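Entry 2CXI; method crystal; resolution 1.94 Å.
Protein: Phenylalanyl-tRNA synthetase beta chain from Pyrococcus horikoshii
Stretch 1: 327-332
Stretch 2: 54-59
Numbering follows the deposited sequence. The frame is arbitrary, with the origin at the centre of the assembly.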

ATOM      1  N   ALA A 327      28.435 -15.949  12.951  1.00 17.56           N
ATOM      2  CA  ALA A 327      27.670 -14.955  13.733  1.00 17.27           C
ATOM      3  C   ALA A 327      26.792 -15.614  14.799  1.00 18.18           C
ATOM      4  O   ALA A 327      26.217 -14.907  15.634  1.00 18.23           O
ATOM      5  CB  ALA A 327      26.775 -14.112  12.791  1.00 16.98           C
ATOM      6  N   PHE A 328      26.665 -16.947  14.759  1.00 16.92           N
ATOM      7  CA  PHE A 328      25.933 -17.701  15.825  1.00 17.49           C
ATOM      8  C   PHE A 328      26.757 -17.902  17.140  1.00 18.20           C
ATOM      9  O   PHE A 328      26.245 -18.456  18.122  1.00 16.52           O
ATOM     10  CB  PHE A 328      25.310 -19.021  15.291  1.00 16.71           C
ATOM     11  CG  PHE A 328      26.314 -20.043  14.761  1.00 17.00           C
ATOM     12  CD1 PHE A 328      26.278 -20.414  13.426  1.00 15.97           C
ATOM     13  CD2 PHE A 328      27.249 -20.668  15.605  1.00 17.29           C
ATOM     14  CE1 PHE A 328      27.178 -21.344  12.906  1.00 19.63           C
ATOM     15  CE2 PHE A 328      28.140 -21.628  15.113  1.00 18.56           C
ATOM     16  CZ  PHE A 328      28.119 -21.966  13.752  1.00 18.99           C
ATOM     17  N   ARG A 329      28.021 -17.434  17.138  1.00 17.62           N
ATOM     18  CA  ARG A 329      28.882 -17.457  18.332  1.00 19.39           C
ATOM     19  C   ARG A 329      29.060 -16.054  18.895  1.00 20.12           C
ATOM     20  O   ARG A 329      29.208 -15.083  18.141  1.00 19.92           O
ATOM     21  CB  ARG A 329      30.279 -18.008  18.008  1.00 19.35           C
ATOM     22  CG  ARG A 329      30.367 -19.499  17.639  1.00 18.17           C
ATOM     23  CD  ARG A 329      31.788 -19.957  17.525  1.00 19.45           C
ATOM     24  NE  ARG A 329      32.555 -19.894  18.785  1.00 19.11           N
ATOM     25  CZ  ARG A 329      33.778 -20.432  18.905  1.00 18.99           C
ATOM     26  NH1 ARG A 329      34.344 -21.020  17.838  1.00 17.53           N
ATOM     27  NH2 ARG A 329      34.440 -20.373  20.054  1.00 15.16           N
ATOM     28  N   ASP A 330      29.022 -15.937  20.212  1.00 21.94           N
ATOM     29  CA  ASP A 330      29.384 -14.686  20.844  1.00 23.76           C
ATOM     30  C   ASP A 330      30.251 -14.925  22.093  1.00 24.46           C
ATOM     31  O   ASP A 330      30.376 -14.043  22.945  1.00 24.96           O
ATOM     32  CB  ASP A 330      28.143 -13.791  21.124  1.00 24.94           C
ATOM     33  CG  ASP A 330      27.360 -14.215  22.376  1.00 29.42           C
ATOM     34  OD1 ASP A 330      27.620 -15.337  22.918  1.00 31.91           O
ATOM     35  OD2 ASP A 330      26.458 -13.483  22.882  1.00 31.46           O
ATOM     36  N   ASP A 331      30.868 -16.105  22.176  1.00 24.23           N
ATOM     37  CA  ASP A 331      31.701 -16.470  23.307  1.00 24.88           C
ATOM     38  C   ASP A 331      33.163 -16.041  23.181  1.00 25.62           C
ATOM     39  O   ASP A 331      33.894 -16.101  24.166  1.00 26.75           O
ATOM     40  CB  ASP A 331      31.694 -17.994  23.529  1.00 23.89           C
ATOM     41  CG  ASP A 331      32.179 -18.764  22.315  1.00 23.42           C
ATOM     42  OD1 ASP A 331      31.704 -18.466  21.179  1.00 22.21           O
ATOM     43  OD2 ASP A 331      33.034 -19.687  22.397  1.00 21.39           O
ATOM     44  N   ILE A 332      33.599 -15.638  21.994  1.00 25.66           N
ATOM     45  CA  ILE A 332      34.994 -15.255  21.782  1.00 25.33           C
ATOM     46  C   ILE A 332      35.214 -13.823  22.260  1.00 28.08           C
ATOM     47  O   ILE A 332      34.506 -12.910  21.822  1.00 27.49           O
ATOM     48  CB  ILE A 332      35.378 -15.414  20.310  1.00 24.96           C
ATOM     49  CG1 ILE A 332      35.364 -16.896  19.915  1.00 24.36           C
ATOM     50  CG2 ILE A 332      36.767 -14.828  20.049  1.00 23.77           C
ATOM     51  CD1 ILE A 332      35.369 -17.106  18.430  1.00 21.36           C
TER
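Stretch 2 (54-59) TNRPDL

Residues 54-59 run nearly antiparallel to the irregular segment 327-332, the two end-to-end directions lying 163° apart, and no direct hydrogen bond joins them. Thr-54 stands clear of the contact. Asn-55, in the loop ahead of the 3-10 segment, directs its CA-to-CB bond toward stretch 1 and packs against Asp-331, with the two CB atoms 4.1 Å apart. Its carbonyl is bridged to Asp-330 by two waters: one is hydrogen-bonded to Asn-55 O (2.8 Å) and accepts from Asp-330 N (2.9 Å), while the other donates to both Asn-55 O (2.7 Å) and Asp-330 OD1 (2.6 Å).

The CA-to-CB bond of Arg-56 runs sideways, yet its guanidinium lies flat on that of Arg-329, centres 4.0 Å apart and planes at 16°; Arg-56 NH1 approaches Arg-329 CZ to 3.4 Å. This pairing of like charges is offset by a salt bridge within each stretch, Arg-56 NE to Asp-58 OD2 (2.9 Å) and Arg-329 NH2 to Asp-331 OD2 (2.8 Å).

Pro-57 opens a short 3-10 segment, closed by Leu-59 N donating to Arg-56 O (2.9 Å). Within it, the CA-to-CB bond of Asp-58 points toward stretch 1, with CB 3.4 Å from Phe-328 CD2, and a third water links Asp-58 OD2 (2.8 Å) to Phe-328 O (2.7 Å). Leu-59 makes no contact with stretch 1.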

ATOM      1  N   THR A  54      28.321 -23.917  28.357  1.00 31.24           N
ATOM      2  CA  THR A  54      27.201 -23.063  28.796  1.00 30.51           C
ATOM      3  C   THR A  54      27.094 -21.688  28.065  1.00 29.64           C
ATOM      4  O   THR A  54      26.110 -20.945  28.220  1.00 28.89           O
ATOM      5  CB  THR A  54      27.330 -22.847  30.302  1.00 31.30           C
ATOM      6  OG1 THR A  54      26.361 -21.879  30.725  1.00 34.98           O
ATOM      7  CG2 THR A  54      28.702 -22.184  30.648  1.00 28.97           C
ATOM      8  N   ASN A  55      28.115 -21.379  27.275  1.00 28.47           N
ATOM      9  CA  ASN A  55      28.213 -20.115  26.530  1.00 28.16           C
ATOM     10  C   ASN A  55      27.978 -20.278  25.023  1.00 25.96           C
ATOM     11  O   ASN A  55      28.110 -19.317  24.269  1.00 23.34           O
ATOM     12  CB  ASN A  55      29.596 -19.502  26.772  1.00 28.72           C
ATOM     13  CG  ASN A  55      29.786 -19.103  28.204  1.00 33.28           C
ATOM     14  OD1 ASN A  55      30.734 -19.537  28.871  1.00 39.98           O
ATOM     15  ND2 ASN A  55      28.854 -18.308  28.718  1.00 34.57           N
ATOM     16  N   ARG A  56      27.647 -21.507  24.604  1.00 24.25           N
ATOM     17  CA  ARG A  56      27.450 -21.811  23.190  1.00 22.78           C
ATOM     18  C   ARG A  56      26.058 -22.443  22.915  1.00 21.52           C
ATOM     19  O   ARG A  56      25.949 -23.665  22.730  1.00 21.67           O
ATOM     20  CB  ARG A  56      28.625 -22.663  22.651  1.00 23.35           C
ATOM     21  CG  ARG A  56      29.818 -21.797  22.147  1.00 22.12           C
ATOM     22  CD  ARG A  56      30.882 -22.525  21.397  1.00 23.31           C
ATOM     23  NE  ARG A  56      30.399 -22.942  20.096  1.00 23.84           N
ATOM     24  CZ  ARG A  56      31.168 -23.408  19.126  1.00 26.67           C
ATOM     25  NH1 ARG A  56      32.491 -23.532  19.313  1.00 28.52           N
ATOM     26  NH2 ARG A  56      30.617 -23.764  17.957  1.00 27.65           N
ATOM     27  N   PRO A  57      25.011 -21.603  22.882  1.00 20.07           N
ATOM     28  CA  PRO A  57      23.657 -22.061  22.517  1.00 19.94           C
ATOM     29  C   PRO A  57      23.615 -22.776  21.140  1.00 18.78           C
ATOM     30  O   PRO A  57      22.756 -23.609  20.923  1.00 19.06           O
ATOM     31  CB  PRO A  57      22.806 -20.763  22.483  1.00 19.58           C
ATOM     32  CG  PRO A  57      23.619 -19.726  23.213  1.00 21.81           C
ATOM     33  CD  PRO A  57      25.049 -20.162  23.240  1.00 20.10           C
ATOM     34  N   ASP A  58      24.554 -22.464  20.254  1.00 18.01           N
ATOM     35  CA  ASP A  58      24.610 -23.086  18.942  1.00 19.28           C
ATOM     36  C   ASP A  58      24.774 -24.597  19.076  1.00 20.84           C
ATOM     37  O   ASP A  58      24.377 -25.324  18.183  1.00 20.84           O
ATOM     38  CB  ASP A  58      25.687 -22.472  18.031  1.00 18.86           C
ATOM     39  CG  ASP A  58      27.108 -22.834  18.423  1.00 20.99           C
ATOM     40  OD1 ASP A  58      27.720 -23.727  17.795  1.00 26.45           O
ATOM     41  OD2 ASP A  58      27.724 -22.272  19.331  1.00 26.67           O
ATOM     42  N   LEU A  59      25.313 -25.050  20.231  1.00 20.77           N
ATOM     43  CA  LEU A  59      25.638 -26.447  20.433  1.00 22.77           C
ATOM     44  C   LEU A  59      24.541 -27.194  21.126  1.00 22.96           C
ATOM     45  O   LEU A  59      24.759 -28.356  21.492  1.00 26.43           O
ATOM     46  CB  LEU A  59      26.949 -26.594  21.247  1.00 23.06           C
ATOM     47  CG  LEU A  59      28.292 -26.735  20.522  1.00 24.78           C
ATOM     48  CD1 LEU A  59      28.234 -26.375  19.063  1.00 27.14           C
ATOM     49  CD2 LEU A  59      29.504 -26.049  21.194  1.00 25.77           C
TER
HETATM   50  O   HOH W   1      28.221 -18.247  21.720  1.00 19.86           O
HETATM   51  O   HOH W   2      27.741 -16.738  25.127  1.00 31.15           O
HETATM   52  O   HOH W   3      26.443 -19.972  20.362  1.00 20.47           O